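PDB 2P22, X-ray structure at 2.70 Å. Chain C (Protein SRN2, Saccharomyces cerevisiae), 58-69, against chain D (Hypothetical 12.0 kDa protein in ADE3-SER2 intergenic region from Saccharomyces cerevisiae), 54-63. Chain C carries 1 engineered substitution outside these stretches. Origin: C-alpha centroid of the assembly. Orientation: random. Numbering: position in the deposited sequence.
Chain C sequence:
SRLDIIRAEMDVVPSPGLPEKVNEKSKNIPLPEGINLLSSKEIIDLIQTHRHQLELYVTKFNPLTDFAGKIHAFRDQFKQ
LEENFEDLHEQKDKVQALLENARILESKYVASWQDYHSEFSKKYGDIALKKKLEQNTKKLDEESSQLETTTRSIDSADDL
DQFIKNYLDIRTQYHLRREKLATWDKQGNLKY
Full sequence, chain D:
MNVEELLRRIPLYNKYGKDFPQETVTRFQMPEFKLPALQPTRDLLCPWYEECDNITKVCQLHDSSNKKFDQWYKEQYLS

Chain C, residues 58-69: VTKFNPLTDFAG
Chain D (54-63) NITKVCQLHD

Chain D supplies a continuous helix, 54-63; chain C lays against it a bent path, helical in phi/psi at 58-60, extended at Pro C63 (-60/142), then helical from Thr C65 on. Helix 65-69 runs nearly antiparallel to the chain D helix (164°), with axes 9.6 Å apart at closest approach. The register follows from CA pairs: Pro C63 CA lies 6.1 Å from Asp D63 CA, Leu C64 CA lies 5.9 Å from Cys D59 CA, and Ala C68 CA lies 5.7 Å from Thr D56 CA.

Where the helices pack, the facing residues are small: Cys D59 and Ala C68. Cys D59 (chi1 m) points toward chain C and meets Ala C68 CB with its own CB at 3.8 Å; its SG lies 3.7 Å from Leu C64 CD1 and 3.6 Å from Phe C67 CD2. Leu C64 is m,t. Phe C67 (chi1 t, chi2 79°) presents its ring edge, where Cys D59 SG and Ile D55 CG2 both lie near the ring plane; Ile D55 (m,m) brings CG2 to 3.5 Å from Phe C67 CE2.

One turn further along chain D, His D62 (chi1 t, chi2 -95°) is the largest bump, and the bend of chain C forms its hollow. Thr C59 (chi1 p) covers one face, its CB 4.0 Å from the ring centroid of His D62 in a CH-pi contact. Asn C62 O sits at the ring edge, 3.1 Å from His D62 CE1, and Leu C64 CG approaches His D62 ND1 obliquely at 3.4 Å.

A hydrogen bond crosses the contact at the turn: Leu C64 N, at the N-cap position, donates to Asp D63 OD1 at 2.9 Å and 159°. Asp D63 (chi1 m, chi2 -28°) has its CB sideways, yet its carboxylate reaches chain C. The same OD1 of Asp D63 accepts from His D62 ND1 at 3.1 Å, coupling the ring's placement to the backbone anchor.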

# COMPACT_ATOMS: atom_id res chain seq x y z
N VAL C 58 67.21 -28.82 -26.03
CA VAL C 58 66.73 -27.74 -26.86
C VAL C 58 65.84 -26.69 -26.16
O VAL C 58 65.61 -25.59 -26.70
CB VAL C 58 66.01 -28.37 -28.06
CG1 VAL C 58 65.31 -27.34 -28.87
CG2 VAL C 58 67.04 -29.10 -28.93
N THR C 59 65.35 -27.01 -24.97
CA THR C 59 64.47 -26.09 -24.25
C THR C 59 65.27 -24.86 -23.79
O THR C 59 64.75 -23.74 -23.69
CB THR C 59 63.78 -26.83 -23.08
OG1 THR C 59 64.77 -27.38 -22.21
CG2 THR C 59 62.93 -27.99 -23.62
N LYS C 60 66.56 -25.08 -23.56
CA LYS C 60 67.51 -24.05 -23.16
C LYS C 60 67.39 -22.80 -24.01
O LYS C 60 67.53 -21.69 -23.49
CB LYS C 60 68.92 -24.61 -23.29
CG LYS C 60 70.03 -23.60 -23.29
CD LYS C 60 71.35 -24.33 -23.27
CE LYS C 60 72.48 -23.42 -22.83
NZ LYS C 60 73.65 -24.24 -22.39
N PHE C 61 67.17 -22.98 -25.30
CA PHE C 61 67.05 -21.86 -26.22
C PHE C 61 65.66 -21.31 -26.48
O PHE C 61 65.46 -20.55 -27.42
CB PHE C 61 67.68 -22.23 -27.53
CG PHE C 61 69.05 -22.76 -27.38
CD1 PHE C 61 69.26 -24.07 -26.98
CD2 PHE C 61 70.16 -21.94 -27.58
CE1 PHE C 61 70.54 -24.56 -26.79
CE2 PHE C 61 71.44 -22.43 -27.38
CZ PHE C 61 71.63 -23.74 -26.99
N ASN C 62 64.69 -21.72 -25.67
CA ASN C 62 63.34 -21.18 -25.80
C ASN C 62 62.87 -21.04 -24.36
O ASN C 62 61.82 -21.56 -23.97
CB ASN C 62 62.48 -22.15 -26.62
CG ASN C 62 61.05 -21.64 -26.82
OD1 ASN C 62 60.76 -20.43 -26.74
ND2 ASN C 62 60.13 -22.58 -27.11
N PRO C 63 63.65 -20.30 -23.54
CA PRO C 63 63.32 -20.10 -22.13
C PRO C 63 62.01 -19.40 -21.88
O PRO C 63 61.59 -18.51 -22.62
CB PRO C 63 64.53 -19.32 -21.61
CG PRO C 63 64.99 -18.57 -22.78
CD PRO C 63 64.87 -19.54 -23.91
N LEU C 64 61.34 -19.87 -20.84
CA LEU C 64 60.05 -19.35 -20.45
C LEU C 64 60.19 -18.52 -19.18
O LEU C 64 59.19 -18.23 -18.51
CB LEU C 64 59.06 -20.50 -20.24
CG LEU C 64 58.78 -21.45 -21.40
CD1 LEU C 64 57.60 -22.37 -21.07
CD2 LEU C 64 58.50 -20.63 -22.65
N THR C 65 61.41 -18.13 -18.84
CA THR C 65 61.65 -17.35 -17.62
C THR C 65 60.89 -16.03 -17.57
O THR C 65 60.27 -15.72 -16.56
CB THR C 65 63.12 -17.05 -17.43
OG1 THR C 65 63.86 -18.26 -17.66
CG2 THR C 65 63.38 -16.58 -16.00
N ASP C 66 60.93 -15.27 -18.65
CA ASP C 66 60.21 -14.00 -18.68
C ASP C 66 58.73 -14.23 -18.61
O ASP C 66 58.05 -13.61 -17.80
CB ASP C 66 60.54 -13.21 -19.94
CG ASP C 66 62.00 -12.78 -19.97
OD1 ASP C 66 62.74 -13.11 -19.00
OD2 ASP C 66 62.40 -12.11 -20.95
N PHE C 67 58.24 -15.13 -19.46
CA PHE C 67 56.83 -15.47 -19.52
C PHE C 67 56.34 -15.94 -18.17
O PHE C 67 55.26 -15.55 -17.73
CB PHE C 67 56.57 -16.59 -20.53
CG PHE C 67 55.14 -17.06 -20.54
CD1 PHE C 67 54.15 -16.33 -21.21
CD2 PHE C 67 54.77 -18.25 -19.90
CE1 PHE C 67 52.81 -16.76 -21.23
CE2 PHE C 67 53.43 -18.69 -19.92
CZ PHE C 67 52.45 -17.95 -20.58
N ALA C 68 57.12 -16.77 -17.50
CA ALA C 68 56.66 -17.29 -16.22
C ALA C 68 56.55 -16.17 -15.20
O ALA C 68 55.66 -16.18 -14.35
CB ALA C 68 57.57 -18.39 -15.72
N GLY C 69 57.46 -15.21 -15.29
CA GLY C 69 57.42 -14.09 -14.38
C GLY C 69 56.07 -13.40 -14.51
O GLY C 69 55.36 -13.19 -13.52
N ASN D 54 49.39 -23.56 -12.37
CA ASN D 54 49.80 -24.68 -13.20
C ASN D 54 50.68 -24.26 -14.37
O ASN D 54 51.61 -24.99 -14.75
CB ASN D 54 48.59 -25.44 -13.73
CG ASN D 54 47.75 -26.01 -12.62
OD1 ASN D 54 48.29 -26.41 -11.57
ND2 ASN D 54 46.44 -26.08 -12.83
N ILE D 55 50.39 -23.10 -14.96
CA ILE D 55 51.22 -22.62 -16.05
C ILE D 55 52.62 -22.45 -15.52
O ILE D 55 53.61 -22.81 -16.17
CB ILE D 55 50.78 -21.26 -16.54
CG1 ILE D 55 49.35 -21.32 -17.09
CG2 ILE D 55 51.82 -20.76 -17.55
CD1 ILE D 55 49.16 -22.18 -18.31
N THR D 56 52.70 -21.88 -14.32
CA THR D 56 53.98 -21.67 -13.66
C THR D 56 54.71 -23.00 -13.65
O THR D 56 55.76 -23.14 -14.27
CB THR D 56 53.78 -21.16 -12.21
OG1 THR D 56 53.30 -19.81 -12.25
CG2 THR D 56 55.08 -21.19 -11.45
N LYS D 57 54.14 -23.98 -12.95
CA LYS D 57 54.76 -25.31 -12.86
C LYS D 57 55.18 -25.90 -14.21
O LYS D 57 56.20 -26.60 -14.29
CB LYS D 57 53.80 -26.28 -12.17
CG LYS D 57 53.64 -26.10 -10.65
CD LYS D 57 52.32 -26.73 -10.18
CE LYS D 57 52.25 -26.90 -8.66
NZ LYS D 57 53.11 -28.02 -8.17
N VAL D 58 54.41 -25.61 -15.26
CA VAL D 58 54.67 -26.12 -16.61
C VAL D 58 55.93 -25.51 -17.16
O VAL D 58 56.73 -26.17 -17.85
CB VAL D 58 53.49 -25.83 -17.54
CG1 VAL D 58 53.82 -26.16 -18.98
CG2 VAL D 58 52.31 -26.66 -17.09
N CYS D 59 56.10 -24.23 -16.85
CA CYS D 59 57.27 -23.48 -17.27
C CYS D 59 58.52 -23.95 -16.53
O CYS D 59 59.60 -23.98 -17.10
CB CYS D 59 57.08 -21.98 -16.99
SG CYS D 59 55.89 -21.16 -18.04
N GLN D 60 58.37 -24.34 -15.27
CA GLN D 60 59.52 -24.77 -14.48
C GLN D 60 60.01 -26.09 -15.01
O GLN D 60 61.20 -26.32 -15.20
CB GLN D 60 59.14 -24.87 -13.01
CG GLN D 60 58.55 -23.54 -12.53
CD GLN D 60 58.20 -23.51 -11.06
OE1 GLN D 60 57.51 -24.40 -10.54
NE2 GLN D 60 58.65 -22.47 -10.37
N LEU D 61 59.04 -26.95 -15.26
CA LEU D 61 59.29 -28.27 -15.79
C LEU D 61 60.02 -28.08 -17.11
O LEU D 61 61.08 -28.66 -17.34
CB LEU D 61 57.94 -28.92 -16.02
CG LEU D 61 57.92 -30.43 -15.99
CD1 LEU D 61 58.51 -30.96 -14.69
CD2 LEU D 61 56.47 -30.83 -16.14
N HIS D 62 59.45 -27.24 -17.97
CA HIS D 62 60.03 -26.96 -19.27
C HIS D 62 61.42 -26.40 -19.17
O HIS D 62 62.35 -26.89 -19.84
CB HIS D 62 59.18 -25.96 -20.05
CG HIS D 62 59.79 -25.52 -21.34
ND1 HIS D 62 60.54 -24.37 -21.46
CD2 HIS D 62 59.75 -26.07 -22.58
CE1 HIS D 62 60.95 -24.24 -22.71
NE2 HIS D 62 60.48 -25.26 -23.41
N ASP D 63 61.56 -25.36 -18.36
CA ASP D 63 62.85 -24.71 -18.21
C ASP D 63 63.91 -25.57 -17.50
O ASP D 63 65.10 -25.45 -17.78
CB ASP D 63 62.66 -23.34 -17.52
CG ASP D 63 61.97 -22.30 -18.43
OD1 ASP D 63 62.11 -22.39 -19.66
OD2 ASP D 63 61.30 -21.39 -17.90